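Local coordinates for protein antigen 43 (Escherichia coli, PDB 4KH3) that mediates self-association of Escherichia coli cells as a surface autotransporter, so that bacteria clump together and probably build biofilm, at residues 137-142 with 165-170; 182-187 with 199-204; 193-198 with 207-212; 217-222 with 236-241. All coordinates share one frame; numbering follows the deposited sequence. Where two conformers were deposited one is given.

Contact 1 (137-142 with 165-170)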
loop_
_atom_site.group_PDB
_atom_site.type_symbol
_atom_site.label_atom_id
_atom_site.label_comp_id
_atom_site.label_asym_id
_atom_site.label_seq_id
_atom_site.Cartn_x
_atom_site.Cartn_y
_atom_site.Cartn_z
ATOM N N GLY A 137 -0.316 26.466 -8.837
ATOM C CA GLY A 137 0.752 26.012 -9.701
ATOM C C GLY A 137 2.003 25.605 -8.946
ATOM O O GLY A 137 3.105 25.744 -9.462
ATOM N N THR A 138 1.851 25.095 -7.728
ATOM C CA THR A 138 3.025 24.719 -6.966
ATOM C C THR A 138 3.600 23.418 -7.502
ATOM O O THR A 138 2.869 22.464 -7.758
ATOM C CB THR A 138 2.750 24.590 -5.454
ATOM O OG1 THR A 138 1.925 25.676 -5.012
ATOM C CG2 THR A 138 4.073 24.608 -4.678
ATOM N N ILE A 139 4.914 23.407 -7.701
ATOM C CA ILE A 139 5.646 22.205 -8.080
ATOM C C ILE A 139 6.443 21.761 -6.861
ATOM O O ILE A 139 7.313 22.491 -6.382
ATOM C CB ILE A 139 6.620 22.497 -9.230
ATOM C CG1 ILE A 139 5.907 23.272 -10.345
ATOM C CG2 ILE A 139 7.255 21.222 -9.746
ATOM C CD1 ILE A 139 4.736 22.531 -10.960
ATOM N N VAL A 140 6.132 20.577 -6.349
ATOM C CA VAL A 140 6.721 20.090 -5.111
ATOM C C VAL A 140 7.714 18.955 -5.380
ATOM O O VAL A 140 7.315 17.838 -5.737
ATOM C CB VAL A 140 5.613 19.615 -4.161
ATOM C CG1 VAL A 140 6.192 19.282 -2.771
ATOM C CG2 VAL A 140 4.524 20.694 -4.064
ATOM N N ASN A 141 9.001 19.243 -5.188
ATOM C CA ASN A 141 10.081 18.328 -5.573
ATOM C C ASN A 141 10.829 17.728 -4.383
ATOM O O ASN A 141 11.859 17.069 -4.544
ATOM C CB ASN A 141 11.070 19.032 -6.519
ATOM C CG ASN A 141 10.474 19.282 -7.887
ATOM O OD1 ASN A 141 9.601 18.536 -8.323
ATOM N ND2 ASN A 141 10.929 20.339 -8.571
ATOM N N THR A 142 10.293 17.934 -3.190
ATOM C CA THR A 142 11.028 17.588 -2.000
ATOM C C THR A 142 10.058 17.415 -0.851
ATOM O O THR A 142 8.901 17.845 -0.946
ATOM C CB THR A 142 12.030 18.708 -1.658
ATOM O OG1 THR A 142 12.964 18.249 -0.678
ATOM C CG2 THR A 142 11.301 19.937 -1.140
ATOM N N SER A 165 -3.966 23.393 -8.164
ATOM C CA SER A 165 -3.155 23.015 -9.322
ATOM C C SER A 165 -1.734 22.711 -8.898
ATOM O O SER A 165 -0.774 23.318 -9.377
ATOM C CB SER A 165 -3.168 24.114 -10.391
ATOM O OG SER A 165 -4.493 24.413 -10.790
ATOM N N THR A 166 -1.612 21.761 -7.987
ATOM C CA THR A 166 -0.321 21.368 -7.474
ATOM C C THR A 166 0.165 20.141 -8.226
ATOM O O THR A 166 -0.611 19.219 -8.479
ATOM C CB THR A 166 -0.443 21.039 -5.969
ATOM O OG1 THR A 166 -1.036 22.153 -5.295
ATOM C CG2 THR A 166 0.910 20.738 -5.364
ATOM N N THR A 167 1.441 20.131 -8.589
ATOM C CA THR A 167 2.087 18.901 -9.027
ATOM C C THR A 167 3.069 18.435 -7.963
ATOM O O THR A 167 3.951 19.197 -7.539
ATOM C CB THR A 167 2.901 19.091 -10.316
ATOM O OG1 THR A 167 2.033 19.382 -11.414
ATOM C CG2 THR A 167 3.686 17.818 -10.634
ATOM N N ILE A 168 2.929 17.185 -7.539
ATOM C CA ILE A 168 3.877 16.595 -6.613
ATOM C C ILE A 168 4.721 15.559 -7.351
ATOM O O ILE A 168 4.238 14.492 -7.733
ATOM C CB ILE A 168 3.169 15.966 -5.392
ATOM C CG1 ILE A 168 2.153 16.943 -4.786
ATOM C CG2 ILE A 168 4.180 15.577 -4.311
ATOM C CD1 ILE A 168 1.265 16.297 -3.713
ATOM N N ASN A 169 5.988 15.885 -7.576
ATOM C CA ASN A 169 6.882 14.958 -8.261
ATOM C C ASN A 169 7.534 13.944 -7.323
ATOM O O ASN A 169 7.228 13.917 -6.130
ATOM C CB ASN A 169 7.924 15.734 -9.041
ATOM C CG ASN A 169 7.324 16.425 -10.245
ATOM O OD1 ASN A 169 6.644 15.788 -11.049
ATOM N ND2 ASN A 169 7.553 17.740 -10.367
ATOM N N LYS A 170 8.416 13.111 -7.863
ATOM C CA LYS A 170 9.172 12.167 -7.047
ATOM C C LYS A 170 9.851 12.918 -5.900
ATOM O O LYS A 170 10.404 14.009 -6.103
ATOM C CB LYS A 170 10.209 11.457 -7.914
ATOM C CG LYS A 170 11.048 10.414 -7.194
ATOM C CD LYS A 170 11.954 9.692 -8.198
ATOM C CE LYS A 170 12.982 8.789 -7.521
ATOM N NZ LYS A 170 12.350 7.717 -6.697
HETATM O O HOH W 1 -0.399 24.697 -5.846
#
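Asn169 runs alongside Asn141 where two successive coils of a right-handed parallel beta-helix meet, the fold expected for an autotransporter passenger of this pectate-lyase-like clan. Followed outward, its CB lies 3.3 Å from Asn141 OD1, and CG stays near the same oxygen. The tip, ND2, then donates to Asn141 OD1 at 3.0 Å, with the acceptor close to the plane of the Asn169 amide and the donor in the plane of the Asn141 carbonyl. Both side chains place CG anti to the carbonyl carbon (chi1 -71° in each), which turns the two amides the same way, their planes 24° apart. Asn141 ND2 passes the pattern on to Asn122 OD1 of the preceding coil. On its flank, Asn169 ND2 also meets Ile139 CG2 at 3.5 Å.

Parallel backbone pairing fixes this register: Thr167 N donates to Thr138 O, Val140 N to Thr167 O at 2.8 Å, and Asn169 N to Val140 O. Nearer the corner at Ser165, water 1 accepts from Thr138 N and is hydrogen-bonded to Thr166 OG1 at 2.7 Å. On the buried side, methyl meets methyl: Val140 CG2 sits 3.8 Å from Thr166 CG2.

Contact 2 (182-187 with 199-204)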
loop_
_atom_site.group_PDB
_atom_site.type_symbol
_atom_site.label_atom_id
_atom_site.label_comp_id
_atom_site.label_asym_id
_atom_site.label_seq_id
_atom_site.Cartn_x
_atom_site.Cartn_y
_atom_site.Cartn_z
ATOM N N ALA A 182 -6.745 21.121 -0.473
ATOM C CA ALA A 182 -6.004 21.023 -1.729
ATOM C C ALA A 182 -6.914 20.652 -2.884
ATOM O O ALA A 182 -7.559 19.605 -2.860
ATOM C CB ALA A 182 -4.872 20.034 -1.627
ATOM N N ARG A 183 -6.951 21.511 -3.896
ATOM C CA ARG A 183 -7.768 21.247 -5.075
ATOM C C ARG A 183 -6.910 21.023 -6.318
ATOM O O ARG A 183 -5.963 21.788 -6.575
ATOM C CB ARG A 183 -8.735 22.406 -5.314
ATOM C CG ARG A 183 -10.002 21.987 -6.017
ATOM C CD ARG A 183 -10.833 23.192 -6.413
ATOM N NE ARG A 183 -10.708 24.256 -5.425
ATOM C CZ ARG A 183 -11.452 24.342 -4.328
ATOM N NH1 ARG A 183 -12.386 23.421 -4.074
ATOM N NH2 ARG A 183 -11.258 25.351 -3.487
ATOM N N ASP A 184 -7.250 19.979 -7.079
ATOM C CA ASP A 184 -6.563 19.636 -8.331
ATOM C C ASP A 184 -5.091 19.359 -8.078
ATOM O O ASP A 184 -4.236 20.218 -8.284
ATOM C CB ASP A 184 -6.719 20.730 -9.396
ATOM C CG ASP A 184 -8.169 21.200 -9.566
ATOM O OD1 ASP A 184 -9.091 20.360 -9.571
ATOM O OD2 ASP A 184 -8.385 22.428 -9.676
ATOM N N THR A 185 -4.797 18.148 -7.631
ATOM C CA THR A 185 -3.442 17.794 -7.294
ATOM C C THR A 185 -3.010 16.619 -8.152
ATOM O O THR A 185 -3.716 15.617 -8.234
ATOM C CB THR A 185 -3.347 17.427 -5.812
ATOM O OG1 THR A 185 -3.788 18.540 -5.029
ATOM C CG2 THR A 185 -1.942 17.091 -5.420
ATOM N N LEU A 186 -1.849 16.750 -8.793
ATOM C CA LEU A 186 -1.287 15.671 -9.601
ATOM C C LEU A 186 -0.106 15.044 -8.878
ATOM O O LEU A 186 0.852 15.726 -8.538
ATOM C CB LEU A 186 -0.851 16.212 -10.964
ATOM C CG LEU A 186 -0.046 15.283 -11.866
ATOM C CD1 LEU A 186 -0.827 14.008 -12.184
ATOM C CD2 LEU A 186 0.349 16.012 -13.154
ATOM N N ILE A 187 -0.166 13.742 -8.630
ATOM C CA ILE A 187 0.889 13.099 -7.851
ATOM C C ILE A 187 1.562 11.951 -8.602
ATOM O O ILE A 187 0.932 10.933 -8.899
ATOM C CB ILE A 187 0.344 12.592 -6.490
ATOM C CG1 ILE A 187 -0.563 13.647 -5.850
ATOM C CG2 ILE A 187 1.477 12.222 -5.550
ATOM C CD1 ILE A 187 -0.980 13.299 -4.459
ATOM N N ALA A 199 -8.955 17.047 0.475
ATOM C CA ALA A 199 -8.348 16.959 -0.847
ATOM C C ALA A 199 -9.431 16.717 -1.900
ATOM O O ALA A 199 -10.149 15.716 -1.846
ATOM C CB ALA A 199 -7.293 15.848 -0.893
ATOM N N HIS A 200 -9.545 17.650 -2.840
ATOM C CA HIS A 200 -10.519 17.547 -3.918
ATOM C C HIS A 200 -9.800 17.374 -5.244
ATOM O O HIS A 200 -8.868 18.114 -5.558
ATOM C CB HIS A 200 -11.400 18.797 -3.969
ATOM C CG HIS A 200 -12.283 18.966 -2.773
ATOM N ND1 HIS A 200 -12.758 17.896 -2.043
ATOM C CD2 HIS A 200 -12.784 20.070 -2.184
ATOM C CE1 HIS A 200 -13.503 18.340 -1.050
ATOM N NE2 HIS A 200 -13.531 19.657 -1.105
ATOM N N ASN A 201 -10.238 16.386 -6.014
ATOM C CA ASN A 201 -9.695 16.135 -7.358
ATOM C C ASN A 201 -8.193 15.868 -7.367
ATOM O O ASN A 201 -7.392 16.733 -7.686
ATOM C CB ASN A 201 -10.035 17.276 -8.324
ATOM C CG ASN A 201 -11.491 17.690 -8.234
ATOM O OD1 ASN A 201 -12.385 16.850 -8.248
ATOM N ND2 ASN A 201 -11.736 18.991 -8.137
ATOM N N THR A 202 -7.825 14.652 -7.017
ATOM C CA THR A 202 -6.441 14.269 -6.933
ATOM C C THR A 202 -6.212 13.139 -7.911
ATOM O O THR A 202 -6.956 12.153 -7.939
ATOM C CB THR A 202 -6.086 13.813 -5.504
ATOM O OG1 THR A 202 -6.448 14.839 -4.576
ATOM C CG2 THR A 202 -4.609 13.525 -5.380
ATOM N N ARG A 203 -5.185 13.299 -8.731
ATOM C CA ARG A 203 -4.851 12.311 -9.720
ATOM C C ARG A 203 -3.570 11.607 -9.285
ATOM O O ARG A 203 -2.511 12.214 -9.217
ATOM C CB ARG A 203 -4.686 12.984 -11.080
ATOM C CG ARG A 203 -4.500 12.025 -12.230
ATOM C CD ARG A 203 -4.138 12.776 -13.485
ATOM N NE ARG A 203 -5.208 12.897 -14.485
ATOM C CZ ARG A 203 -5.731 14.053 -14.886
ATOM N NH1 ARG A 203 -5.320 15.200 -14.348
ATOM N NH2 ARG A 203 -6.661 14.074 -15.834
ATOM N N LEU A 204 -3.673 10.330 -8.958
ATOM C CA LEU A 204 -2.495 9.594 -8.541
ATOM C C LEU A 204 -1.889 8.924 -9.762
ATOM O O LEU A 204 -2.299 7.825 -10.153
ATOM C CB LEU A 204 -2.843 8.571 -7.463
ATOM C CG LEU A 204 -3.558 9.153 -6.244
ATOM C CD1 LEU A 204 -3.878 8.060 -5.221
ATOM C CD2 LEU A 204 -2.722 10.279 -5.618
HETATM O O HOH W 2 -5.922 17.502 -4.032
#
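Ala182 O is gripped from two directions: His200 N donates to it at 2.8 Å, and water 2 at 2.9 Å. The same water is hydrogen-bonded to Thr185 OG1 at 2.6 Å and to Thr202 OG1, so one molecule satisfies a buried carbonyl and joins both threonines on the inner side of a corner in the parallel beta-helix. The corner falls at Asp184 and Asn201, which both have positive phi and stand in register. Here the usual alternation of parallel bonding is interrupted, because two consecutive amides point across: Asp184 N donates to His200 O and Thr185 N to Asn201 O at 3.0 Å. Regular pairing resumes with Arg203 N to Thr185 O and Ile187 N to Arg203 O.

At the turn's outer side Asp184 and Asn201 both place CG anti to the carbonyl carbon (chi1 -48° and -46°), which sets carboxylate and amide side by side with planes 11° apart, though the bond from Asn201 ND2 to Asp184 OD1 is weak at 3.3 Å. Inside the coil, Ile187 CD1 touches both the neighbouring Thr202 CG2 and, at 3.7 Å, Leu204 CD2.

Contact 3 (193-198 with 207-212)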
loop_
_atom_site.group_PDB
_atom_site.type_symbol
_atom_site.label_atom_id
_atom_site.label_comp_id
_atom_site.label_asym_id
_atom_site.label_seq_id
_atom_site.Cartn_x
_atom_site.Cartn_y
_atom_site.Cartn_z
ATOM N N GLN A 193 0.833 12.731 -0.722
ATOM C CA GLN A 193 -0.008 13.733 -0.093
ATOM C C GLN A 193 -0.653 13.110 1.148
ATOM O O GLN A 193 -1.205 12.008 1.094
ATOM C CB GLN A 193 -1.077 14.191 -1.062
ATOM C CG GLN A 193 -2.157 15.051 -0.480
ATOM C CD GLN A 193 -3.300 15.224 -1.466
ATOM O OE1 GLN A 193 -3.985 14.258 -1.812
ATOM N NE2 GLN A 193 -3.491 16.447 -1.942
ATOM N N THR A 194 -0.540 13.814 2.265
ATOM C CA THR A 194 -1.078 13.378 3.529
ATOM C C THR A 194 -2.239 14.298 3.809
ATOM O O THR A 194 -2.072 15.514 3.824
ATOM C CB THR A 194 -0.049 13.562 4.655
ATOM O OG1 THR A 194 1.162 12.890 4.305
ATOM C CG2 THR A 194 -0.577 13.000 5.958
ATOM N N VAL A 195 -3.412 13.727 4.037
ATOM C CA VAL A 195 -4.620 14.524 4.177
ATOM C C VAL A 195 -5.199 14.498 5.594
ATOM O O VAL A 195 -5.793 13.509 6.001
ATOM C CB VAL A 195 -5.706 14.029 3.213
ATOM C CG1 VAL A 195 -6.947 14.901 3.318
ATOM C CG2 VAL A 195 -5.168 13.987 1.780
ATOM N N HIS A 196 -5.036 15.589 6.335
ATOM C CA HIS A 196 -5.778 15.767 7.578
ATOM C C HIS A 196 -6.987 16.641 7.319
ATOM O O HIS A 196 -7.966 16.586 8.063
ATOM C CB HIS A 196 -4.915 16.415 8.653
ATOM C CG HIS A 196 -3.646 15.684 8.923
ATOM N ND1 HIS A 196 -3.581 14.592 9.764
ATOM C CD2 HIS A 196 -2.385 15.877 8.461
ATOM C CE1 HIS A 196 -2.338 14.149 9.808
ATOM N NE2 HIS A 196 -1.592 14.911 9.028
ATOM N N GLY A 197 -6.909 17.451 6.262
ATOM C CA GLY A 197 -7.986 18.364 5.916
ATOM C C GLY A 197 -8.829 17.821 4.780
ATOM O O GLY A 197 -9.351 16.708 4.874
ATOM N N GLU A 198 -8.944 18.601 3.704
ATOM C CA GLU A 198 -9.668 18.177 2.509
ATOM C C GLU A 198 -8.788 18.114 1.252
ATOM O O GLU A 198 -7.991 19.023 0.981
ATOM C CB GLU A 198 -10.844 19.123 2.231
ATOM C CG GLU A 198 -11.847 19.274 3.356
ATOM C CD GLU A 198 -13.166 18.595 3.058
ATOM O OE1 GLU A 198 -13.312 18.031 1.947
ATOM O OE2 GLU A 198 -14.058 18.628 3.937
ATOM N N GLY A 207 1.468 8.018 -7.836
ATOM C CA GLY A 207 1.724 8.572 -6.518
ATOM C C GLY A 207 0.810 8.058 -5.414
ATOM O O GLY A 207 -0.084 7.232 -5.649
ATOM N N ASN A 208 1.037 8.560 -4.203
ATOM C CA ASN A 208 0.314 8.087 -3.025
ATOM C C ASN A 208 -0.486 9.191 -2.369
ATOM O O ASN A 208 -0.038 10.341 -2.300
ATOM C CB ASN A 208 1.290 7.519 -1.996
ATOM C CG ASN A 208 2.094 6.340 -2.534
ATOM O OD1 ASN A 208 1.763 5.754 -3.565
ATOM N ND2 ASN A 208 3.140 5.976 -1.820
ATOM N N GLN A 209 -1.671 8.842 -1.887
ATOM C CA GLN A 209 -2.440 9.744 -1.053
ATOM C C GLN A 209 -2.865 9.021 0.228
ATOM O O GLN A 209 -3.489 7.950 0.179
ATOM C CB GLN A 209 -3.660 10.266 -1.799
ATOM C CG GLN A 209 -4.562 11.112 -0.925
ATOM C CD GLN A 209 -5.894 11.424 -1.578
ATOM O OE1 GLN A 209 -6.721 10.533 -1.798
ATOM N NE2 GLN A 209 -6.104 12.689 -1.892
ATOM N N TYR A 210 -2.498 9.605 1.367
ATOM C CA TYR A 210 -2.824 9.051 2.675
ATOM C C TYR A 210 -3.840 9.946 3.368
ATOM O O TYR A 210 -3.569 11.104 3.691
ATOM C CB TYR A 210 -1.580 8.932 3.555
ATOM C CG TYR A 210 -0.424 8.217 2.909
ATOM C CD1 TYR A 210 -0.333 6.840 2.939
ATOM C CD2 TYR A 210 0.598 8.923 2.300
ATOM C CE1 TYR A 210 0.734 6.179 2.365
ATOM C CE2 TYR A 210 1.676 8.276 1.723
ATOM C CZ TYR A 210 1.735 6.899 1.752
ATOM O OH TYR A 210 2.800 6.234 1.168
ATOM N N VAL A 211 -5.022 9.393 3.586
ATOM C CA VAL A 211 -6.087 10.123 4.229
ATOM C C VAL A 211 -6.130 9.694 5.680
ATOM O O VAL A 211 -6.470 8.549 5.999
ATOM C CB VAL A 211 -7.425 9.827 3.569
ATOM C CG1 VAL A 211 -8.522 10.655 4.228
ATOM C CG2 VAL A 211 -7.320 10.099 2.057
ATOM N N HIS A 212 -5.753 10.621 6.551
ATOM C CA HIS A 212 -5.698 10.357 7.973
ATOM C C HIS A 212 -7.045 10.583 8.647
ATOM O O HIS A 212 -7.993 11.081 8.032
ATOM C CB HIS A 212 -4.608 11.212 8.618
ATOM C CG HIS A 212 -3.224 10.737 8.312
ATOM N ND1 HIS A 212 -2.312 10.408 9.293
ATOM C CD2 HIS A 212 -2.601 10.502 7.132
ATOM C CE1 HIS A 212 -1.187 10.009 8.730
ATOM N NE2 HIS A 212 -1.335 10.057 7.419
#
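Gln193 and Gln209 meet through their side-chain amides: Gln209 NE2 donates to Gln193 OE1 at 2.6 Å, a short bond between two buried groups. Each CG is anti to its own backbone N (chi1 170° and 175°), which sends the chains inward side by side and leaves the amide planes nearly coplanar. The acceptor lies close to the Gln209 amide plane, whereas the donor is tilted out of the plane of the Gln193 carbonyl. The remaining polar atoms are also engaged: Gln193 NE2 donates to Gln174 OE1, while Gln209 OE1 is hydrogen-bonded to Thr220 OG1 and, weakly, to Gln228 NE2.

Backbone bonds form the second group. Gln193 N donates to Asn208 O, Tyr210 N to Gln193 O at 2.7 Å, Val195 N to Tyr210 O and His212 N to Val195 O at 2.9 Å. This alternation, with bridges at Gln193-Gln209, Thr194-Tyr210 and Val195-Val211, is that of adjacent coils on one face of a parallel beta-helix, and the glutamines form an internal hydrogen-bonded row running from coil to coil.

Apolar and ring contacts complete the account. Val195 CG2 lies 4.0 Å from Gln209 CG on the buried face. On the face bearing Thr194 and Tyr210, Thr194 CG2 comes within 3.4 Å of both His212 NE2 and CD2. The His196 and His212 rings sit obliquely, centroids 4.8 Å apart and planes at 51°, with His196 CE1 3.8 Å from His212 CG.

Contact 4 (217-222 with 236-241)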
loop_
_atom_site.group_PDB
_atom_site.type_symbol
_atom_site.label_atom_id
_atom_site.label_comp_id
_atom_site.label_asym_id
_atom_site.label_seq_id
_atom_site.Cartn_x
_atom_site.Cartn_y
_atom_site.Cartn_z
ATOM N N ALA A 217 -11.044 12.911 1.329
ATOM C CA ALA A 217 -10.597 13.023 -0.056
ATOM C C ALA A 217 -11.767 12.761 -1.001
ATOM O O ALA A 217 -12.416 11.714 -0.934
ATOM C CB ALA A 217 -9.454 12.040 -0.331
ATOM N N THR A 218 -12.042 13.718 -1.877
ATOM C CA THR A 218 -13.109 13.556 -2.861
ATOM C C THR A 218 -12.542 13.535 -4.275
ATOM O O THR A 218 -11.630 14.293 -4.599
ATOM C CB THR A 218 -14.161 14.670 -2.742
ATOM O OG1 THR A 218 -13.565 15.932 -3.064
ATOM C CG2 THR A 218 -14.720 14.727 -1.326
ATOM N N GLU A 219 -13.084 12.653 -5.107
ATOM C CA GLU A 219 -12.656 12.524 -6.492
ATOM C C GLU A 219 -11.165 12.231 -6.620
ATOM O O GLU A 219 -10.436 12.955 -7.297
ATOM C CB GLU A 219 -13.029 13.767 -7.307
ATOM C CG GLU A 219 -14.469 13.791 -7.793
ATOM C CD GLU A 219 -15.405 14.446 -6.797
ATOM O OE1 GLU A 219 -14.912 15.179 -5.905
ATOM O OE2 GLU A 219 -16.630 14.229 -6.911
ATOM N N THR A 220 -10.704 11.184 -5.947
ATOM C CA THR A 220 -9.344 10.731 -6.168
ATOM C C THR A 220 -9.347 9.784 -7.347
ATOM O O THR A 220 -10.148 8.856 -7.414
ATOM C CB THR A 220 -8.729 10.072 -4.927
ATOM O OG1 THR A 220 -8.582 11.058 -3.902
ATOM C CG2 THR A 220 -7.351 9.505 -5.243
ATOM N N LEU A 221 -8.468 10.050 -8.300
ATOM C CA LEU A 221 -8.355 9.236 -9.484
ATOM C C LEU A 221 -7.048 8.449 -9.415
ATOM O O LEU A 221 -5.955 9.020 -9.456
ATOM C CB LEU A 221 -8.406 10.139 -10.703
ATOM C CG LEU A 221 -8.130 9.516 -12.061
ATOM C CD1 LEU A 221 -9.093 8.362 -12.326
ATOM C CD2 LEU A 221 -8.247 10.603 -13.114
ATOM N N ILE A 222 -7.167 7.136 -9.276
ATOM C CA ILE A 222 -6.008 6.289 -9.041
ATOM C C ILE A 222 -5.578 5.613 -10.329
ATOM O O ILE A 222 -6.138 4.585 -10.718
ATOM C CB ILE A 222 -6.297 5.187 -7.988
ATOM C CG1 ILE A 222 -7.056 5.749 -6.789
ATOM C CG2 ILE A 222 -5.010 4.536 -7.525
ATOM C CD1 ILE A 222 -7.385 4.690 -5.733
ATOM N N ALA A 236 -13.160 8.726 2.130
ATOM C CA ALA A 236 -13.033 8.995 0.705
ATOM C C ALA A 236 -14.401 8.893 0.051
ATOM O O ALA A 236 -15.198 8.019 0.388
ATOM C CB ALA A 236 -12.074 8.018 0.056
ATOM N N ALA A 237 -14.671 9.789 -0.888
ATOM C CA ALA A 237 -15.901 9.731 -1.672
ATOM C C ALA A 237 -15.545 9.958 -3.127
ATOM O O ALA A 237 -14.790 10.879 -3.441
ATOM C CB ALA A 237 -16.888 10.784 -1.197
ATOM N N HIS A 238 -16.073 9.112 -4.002
ATOM C CA HIS A 238 -15.845 9.222 -5.436
ATOM C C HIS A 238 -14.411 8.893 -5.802
ATOM O O HIS A 238 -13.713 9.681 -6.414
ATOM C CB HIS A 238 -16.279 10.600 -5.978
ATOM C CG HIS A 238 -17.736 10.878 -5.775
ATOM N ND1 HIS A 238 -18.199 11.834 -4.893
ATOM C CD2 HIS A 238 -18.835 10.284 -6.295
ATOM C CE1 HIS A 238 -19.519 11.836 -4.905
ATOM N NE2 HIS A 238 -19.930 10.900 -5.745
ATOM N N THR A 239 -13.973 7.711 -5.429
ATOM C CA THR A 239 -12.681 7.238 -5.864
ATOM C C THR A 239 -12.887 6.453 -7.143
ATOM O O THR A 239 -13.886 5.752 -7.306
ATOM C CB THR A 239 -12.026 6.359 -4.781
ATOM O OG1 THR A 239 -11.528 7.202 -3.736
ATOM C CG2 THR A 239 -10.878 5.531 -5.344
ATOM N N THR A 240 -11.949 6.599 -8.067
ATOM C CA THR A 240 -11.927 5.766 -9.247
ATOM C C THR A 240 -10.611 5.022 -9.209
ATOM O O THR A 240 -9.556 5.634 -9.083
ATOM C CB THR A 240 -12.035 6.613 -10.535
ATOM O OG1 THR A 240 -13.340 7.188 -10.600
ATOM C CG2 THR A 240 -11.807 5.767 -11.765
ATOM N N ILE A 241 -10.680 3.699 -9.290
ATOM C CA ILE A 241 -9.490 2.878 -9.326
ATOM C C ILE A 241 -9.337 2.364 -10.744
ATOM O O ILE A 241 -10.174 1.603 -11.233
ATOM C CB ILE A 241 -9.617 1.657 -8.406
ATOM C CG1 ILE A 241 -10.208 2.041 -7.048
ATOM C CG2 ILE A 241 -8.269 0.968 -8.239
ATOM C CD1 ILE A 241 -10.654 0.826 -6.233
HETATM O O HOH W 3 -11.511 9.860 -3.388
#
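Thr220 and Thr239 are bridged by water 3 at the corner where neighbouring coils of the parallel beta-helix turn from one face to the next. The water accepts from Thr220 N at 3.0 Å and donates to Thr239 OG1 at 2.7 Å. Thr220 N, in a buried residue, thus donates to a water at the bend. Water 3 also donates to Ala217 O at 3.2 Å, a carbonyl that takes Ala237 N as well, at 3.0 Å. Thr239 OG1 has a second partner in Gln228 OE1, and Thr220 OG1 is bonded to Gln209 OE1, so glutamines of the coil interior satisfy both hydroxyls.

Three further backbone bonds cross directly. Glu219 N donates to Ala237 O, Thr240 N to Thr220 O, and Ile222 N to Thr240 O at 2.8 Å. Within the coil, the tip of Ile222, CD1, fits against Thr239 CG2 at 3.6 Å. Outside the corner the Glu219 carboxylate runs beside the His238 ring with planes 12° apart, an approach that could let the carboxylate influence the imidazole electrostatically. The bend at chi2 (90°) brings Glu219 OE2 to 3.5 Å from His238 ND1.

Reading from the N terminus, contact 1 closes the first loop, with 22 residues between its segments, of which 146-153 are not modelled. Contact 2 follows in series and extends the same faces: strand 166-168 pairs with strand 181-188, and Ile168 CD1 packs on Thr185 and Ile187. Contact 3 crosses contact 2, since 193-198 lies between 182-187 and 199-204, whereas 207-212 lies beyond both; its strands form another face, and its glutamines pack against Ala199 and Thr202 within the coils. Contact 4 comes last, in series, pairing strand 216-222 with the next coil, while its first strand also pairs with 198-205. Together the four tie successive coils along the helix axis.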